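Local coordinates for protein hemin degrading factor (Pseudomonas aeruginosa, PDB 4MF9) that binds heme as a heme-trafficking protein and also degrades heme as an enzyme, at the protoporphyrin IX containing Fe site. Coordinates in Å, arbitrary orientation; residue numbers count along the deposited sequence, not the author numbering.

The protoporphyrin IX containing Fe site. Residues 109, 111, 118, 120, 214-215, 228, 263, 265, 272, 313, 320, 335, 337, 340, 342. With HEM (protoporphyrin IX containing Fe), chain B.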
# COMPACT_ATOMS: atom_id res chain seq x y z
N LEU A 109 -2.54 5.77 -12.45
CA LEU A 109 -3.69 5.09 -11.97
C LEU A 109 -3.87 3.72 -12.60
O LEU A 109 -3.65 3.57 -13.73
CB LEU A 109 -4.92 5.88 -12.31
CG LEU A 109 -5.35 6.62 -11.10
CD1 LEU A 109 -4.70 7.94 -11.24
CD2 LEU A 109 -6.84 6.68 -11.20
N VAL A 111 -7.22 1.30 -12.79
CA VAL A 111 -8.62 1.32 -12.40
C VAL A 111 -9.31 0.11 -12.99
O VAL A 111 -9.28 -0.10 -14.21
CB VAL A 111 -9.31 2.63 -12.88
CG1 VAL A 111 -10.79 2.61 -12.55
CG2 VAL A 111 -8.66 3.85 -12.24
N ARG A 118 -3.43 3.68 -6.82
CA ARG A 118 -3.10 5.08 -7.01
C ARG A 118 -1.61 5.19 -6.83
O ARG A 118 -1.08 4.88 -5.75
CB ARG A 118 -3.81 5.98 -6.00
CG ARG A 118 -5.31 5.74 -5.88
CD ARG A 118 -6.05 5.97 -7.20
NE ARG A 118 -7.48 5.66 -7.08
CZ ARG A 118 -8.06 4.56 -7.58
NH1 ARG A 118 -7.34 3.67 -8.26
NH2 ARG A 118 -9.36 4.37 -7.41
N PHE A 120 1.95 7.28 -6.88
CA PHE A 120 2.58 8.60 -6.75
C PHE A 120 4.05 8.47 -7.14
O PHE A 120 4.92 8.21 -6.30
CB PHE A 120 2.40 9.12 -5.33
CG PHE A 120 0.98 9.09 -4.88
CD1 PHE A 120 0.09 10.08 -5.29
CD2 PHE A 120 0.51 8.06 -4.09
CE1 PHE A 120 -1.22 10.04 -4.90
CE2 PHE A 120 -0.80 8.01 -3.70
CZ PHE A 120 -1.67 9.00 -4.10
N THR A 214 -14.17 13.43 -0.60
CA THR A 214 -13.20 12.83 0.31
C THR A 214 -11.76 13.00 -0.16
O THR A 214 -10.87 12.90 0.56
CB THR A 214 -13.46 11.34 0.55
OG1 THR A 214 -13.55 10.67 -0.70
CG2 THR A 214 -14.76 11.14 1.35
N HIS A 215 -11.62 13.27 -1.45
CA HIS A 215 -10.33 13.57 -2.05
C HIS A 215 -9.73 14.90 -1.67
O HIS A 215 -8.59 15.14 -1.92
CB HIS A 215 -10.40 13.41 -3.54
CG HIS A 215 -10.61 12.01 -3.95
ND1 HIS A 215 -11.86 11.48 -4.18
CD2 HIS A 215 -9.74 10.99 -4.12
CE1 HIS A 215 -11.73 10.21 -4.51
NE2 HIS A 215 -10.45 9.90 -4.49
N ARG A 228 -2.68 13.96 10.48
CA ARG A 228 -3.96 13.35 10.31
C ARG A 228 -4.61 12.93 11.66
O ARG A 228 -5.74 13.19 11.89
CB ARG A 228 -3.88 12.14 9.40
CG ARG A 228 -5.26 11.63 9.08
CD ARG A 228 -5.47 10.42 8.19
NE ARG A 228 -5.51 10.83 6.83
CZ ARG A 228 -6.48 10.68 5.95
NH1 ARG A 228 -7.59 10.05 6.17
NH2 ARG A 228 -6.29 11.18 4.80
N MET A 263 -14.40 -1.69 1.02
CA MET A 263 -13.19 -1.23 0.38
C MET A 263 -12.06 -1.23 1.38
O MET A 263 -12.24 -0.75 2.45
CB MET A 263 -13.35 0.16 -0.19
CG MET A 263 -14.44 0.29 -1.21
SD MET A 263 -14.66 1.89 -1.91
CE MET A 263 -13.23 1.90 -2.96
N PHE A 265 -8.16 -0.05 1.80
CA PHE A 265 -7.05 0.76 1.27
C PHE A 265 -5.80 0.46 2.07
O PHE A 265 -5.79 0.60 3.29
CB PHE A 265 -7.35 2.27 1.46
CG PHE A 265 -8.35 2.85 0.48
CD1 PHE A 265 -9.68 2.44 0.49
CD2 PHE A 265 -7.97 3.84 -0.40
CE1 PHE A 265 -10.59 3.00 -0.40
CE2 PHE A 265 -8.87 4.40 -1.29
CZ PHE A 265 -10.18 3.96 -1.29
N ILE A 272 -0.87 3.44 -3.27
CA ILE A 272 -2.03 2.96 -2.52
C ILE A 272 -2.73 1.90 -3.35
O ILE A 272 -2.97 2.09 -4.54
CB ILE A 272 -3.00 4.11 -2.17
CG1 ILE A 272 -2.30 5.16 -1.30
CG2 ILE A 272 -4.25 3.55 -1.51
CD1 ILE A 272 -3.01 6.51 -1.23
N LYS A 313 -16.82 12.12 6.99
CA LYS A 313 -16.51 13.28 6.19
C LYS A 313 -17.68 13.62 5.24
O LYS A 313 -18.17 12.79 4.57
CB LYS A 313 -15.23 13.05 5.37
CG LYS A 313 -14.06 12.43 6.07
CD LYS A 313 -12.78 12.50 5.25
CE LYS A 313 -12.41 11.14 4.70
NZ LYS A 313 -11.65 10.26 5.60
N VAL A 320 -19.47 10.28 4.22
CA VAL A 320 -18.71 9.05 4.00
C VAL A 320 -18.08 8.61 5.31
O VAL A 320 -17.33 9.36 5.92
CB VAL A 320 -17.59 9.22 2.94
CG1 VAL A 320 -16.74 7.91 2.85
CG2 VAL A 320 -18.17 9.55 1.59
N GLN A 335 -7.25 1.52 5.77
CA GLN A 335 -8.51 2.24 5.90
C GLN A 335 -9.61 1.39 5.32
O GLN A 335 -9.41 0.78 4.32
CB GLN A 335 -8.52 3.52 5.09
CG GLN A 335 -7.66 4.66 5.54
CD GLN A 335 -7.74 5.81 4.53
OE1 GLN A 335 -8.35 6.83 4.78
NE2 GLN A 335 -7.18 5.59 3.38
N PHE A 337 -13.66 1.50 3.93
CA PHE A 337 -14.88 2.22 3.59
C PHE A 337 -15.90 1.17 3.16
O PHE A 337 -15.59 -0.03 3.08
CB PHE A 337 -14.67 3.18 2.42
CG PHE A 337 -13.62 4.24 2.65
CD1 PHE A 337 -13.99 5.56 2.88
CD2 PHE A 337 -12.27 3.92 2.61
CE1 PHE A 337 -13.04 6.54 3.08
CE2 PHE A 337 -11.31 4.90 2.80
CZ PHE A 337 -11.70 6.21 3.04
N ARG A 340 -18.73 1.79 -2.93
CA ARG A 340 -19.52 2.86 -3.49
C ARG A 340 -18.95 3.41 -4.82
O ARG A 340 -17.78 3.54 -4.96
CB ARG A 340 -19.60 3.94 -2.41
CG ARG A 340 -19.87 5.36 -2.81
CD ARG A 340 -19.74 6.25 -1.57
NE ARG A 340 -18.60 7.15 -1.62
CZ ARG A 340 -18.53 8.18 -2.43
NH1 ARG A 340 -19.54 8.43 -3.19
NH2 ARG A 340 -17.49 8.99 -2.42
N PRO A 342 -18.64 6.73 -7.41
CA PRO A 342 -18.76 8.17 -7.24
C PRO A 342 -20.13 8.55 -7.81
O PRO A 342 -20.48 8.04 -8.80
CB PRO A 342 -17.57 8.71 -8.04
CG PRO A 342 -16.74 7.52 -8.37
CD PRO A 342 -17.67 6.37 -8.44
CHA HEM B . -11.15 7.31 -1.76
CHB HEM B . -12.94 6.03 -5.95
CHC HEM B . -9.34 8.34 -8.14
CHD HEM B . -7.05 8.54 -3.94
C1A HEM B . -11.99 6.83 -2.72
C2A HEM B . -13.28 6.26 -2.49
C3A HEM B . -13.77 5.93 -3.65
C4A HEM B . -12.80 6.24 -4.60
CMA HEM B . -15.11 5.28 -3.88
CAA HEM B . -14.00 6.09 -1.20
CBA HEM B . -15.46 6.59 -1.14
CGA HEM B . -15.42 8.08 -1.12
O1A HEM B . -16.17 8.74 -1.84
O2A HEM B . -14.62 8.60 -0.39
C1B HEM B . -12.08 6.60 -6.87
C2B HEM B . -12.37 6.48 -8.24
C3B HEM B . -11.40 7.12 -8.90
C4B HEM B . -10.47 7.63 -7.86
CMB HEM B . -13.57 5.81 -8.83
CAB HEM B . -11.38 7.23 -10.39
CBB HEM B . -10.32 7.33 -11.13
C1C HEM B . -8.41 8.62 -7.22
C2C HEM B . -7.24 9.31 -7.46
C3C HEM B . -6.57 9.38 -6.27
C4C HEM B . -7.34 8.71 -5.28
CMC HEM B . -6.81 9.89 -8.77
CAC HEM B . -5.29 10.01 -6.08
CBC HEM B . -4.70 9.80 -4.94
C1D HEM B . -8.01 8.23 -2.96
C2D HEM B . -7.77 8.30 -1.48
C3D HEM B . -8.92 7.97 -0.91
C4D HEM B . -9.85 7.70 -2.01
CMD HEM B . -6.51 8.67 -0.72
CAD HEM B . -9.18 7.89 0.57
CBD HEM B . -9.96 9.12 1.01
CGD HEM B . -10.06 9.47 2.46
O1D HEM B . -11.18 9.68 2.87
O2D HEM B . -9.10 9.59 3.21
NA HEM B . -11.71 6.80 -4.03
NB HEM B . -10.95 7.29 -6.67
NC HEM B . -8.43 8.29 -5.92
ND HEM B . -9.26 7.86 -3.20
FE HEM B . -10.05 7.64 -4.84
O HOH W 1 -7.27 11.05 2.58
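In this HemS/ChuX-family protein the heme lies in a cleft, with a histidine on one face, an arginine on the other and basic residues at the propionates, so that metal, macrocycle and carboxylates are each read separately. His215, the axial (proximal) ligand in the short 3-10 helix 214-216, bonds FE through NE2 at 2.3 Å. Its CG lies anti to the carbonyl carbon (chi1 -66°); the imidazole stands upright on the macrocycle, CD2 leaning towards ND and CE1 towards NA, with CHD at the ring edge. Together with the four pyrrole nitrogens, NE2 gives a near square-pyramidal iron.

Over the distal face comes Arg118 from strand 117-120. A bend at chi2 (-60°) lays CG and CD against pyrrole C, and the guanidinium then descends edge first, steeply tilted, with NE and NH2 lowest and NH1 turned away. Arg118 NE sits over the face of the pyrrole holding HEM NC, 3.0 Å from that nitrogen, and Arg118 NH2 over the pyrrole of HEM NB, 3.4 Å from NB, both as cation-pi contacts; the charge beside the iron might influence ligands there. On the same face, Phe265 presents its CE2-CZ rim to pyrrole D and the meso carbon, CZ being 3.5 Å from CHA. Phe337 CE2 packs on a face of the Phe265 ring, while its own face meets propionate carbon CAA.

Charge fixes the propionate end. Lys313, bent at chi3 and chi4 (-85°), swings NZ into a salt bridge 2.8 Å from carboxylate O1D. Arg228 points its guanidinium edge at the other oxygen, O2D: a long, weak direct bond from NH1 supplemented by a water between NH2 and O2D. The second propionate lies between Thr214 and Arg340, whose modelled separations are too short to be reliable. At the opposite rim the vinyl groups meet carbon, with Leu109 CD2 3.5 Å from CBB and Phe120 directing its ring tip at CBC.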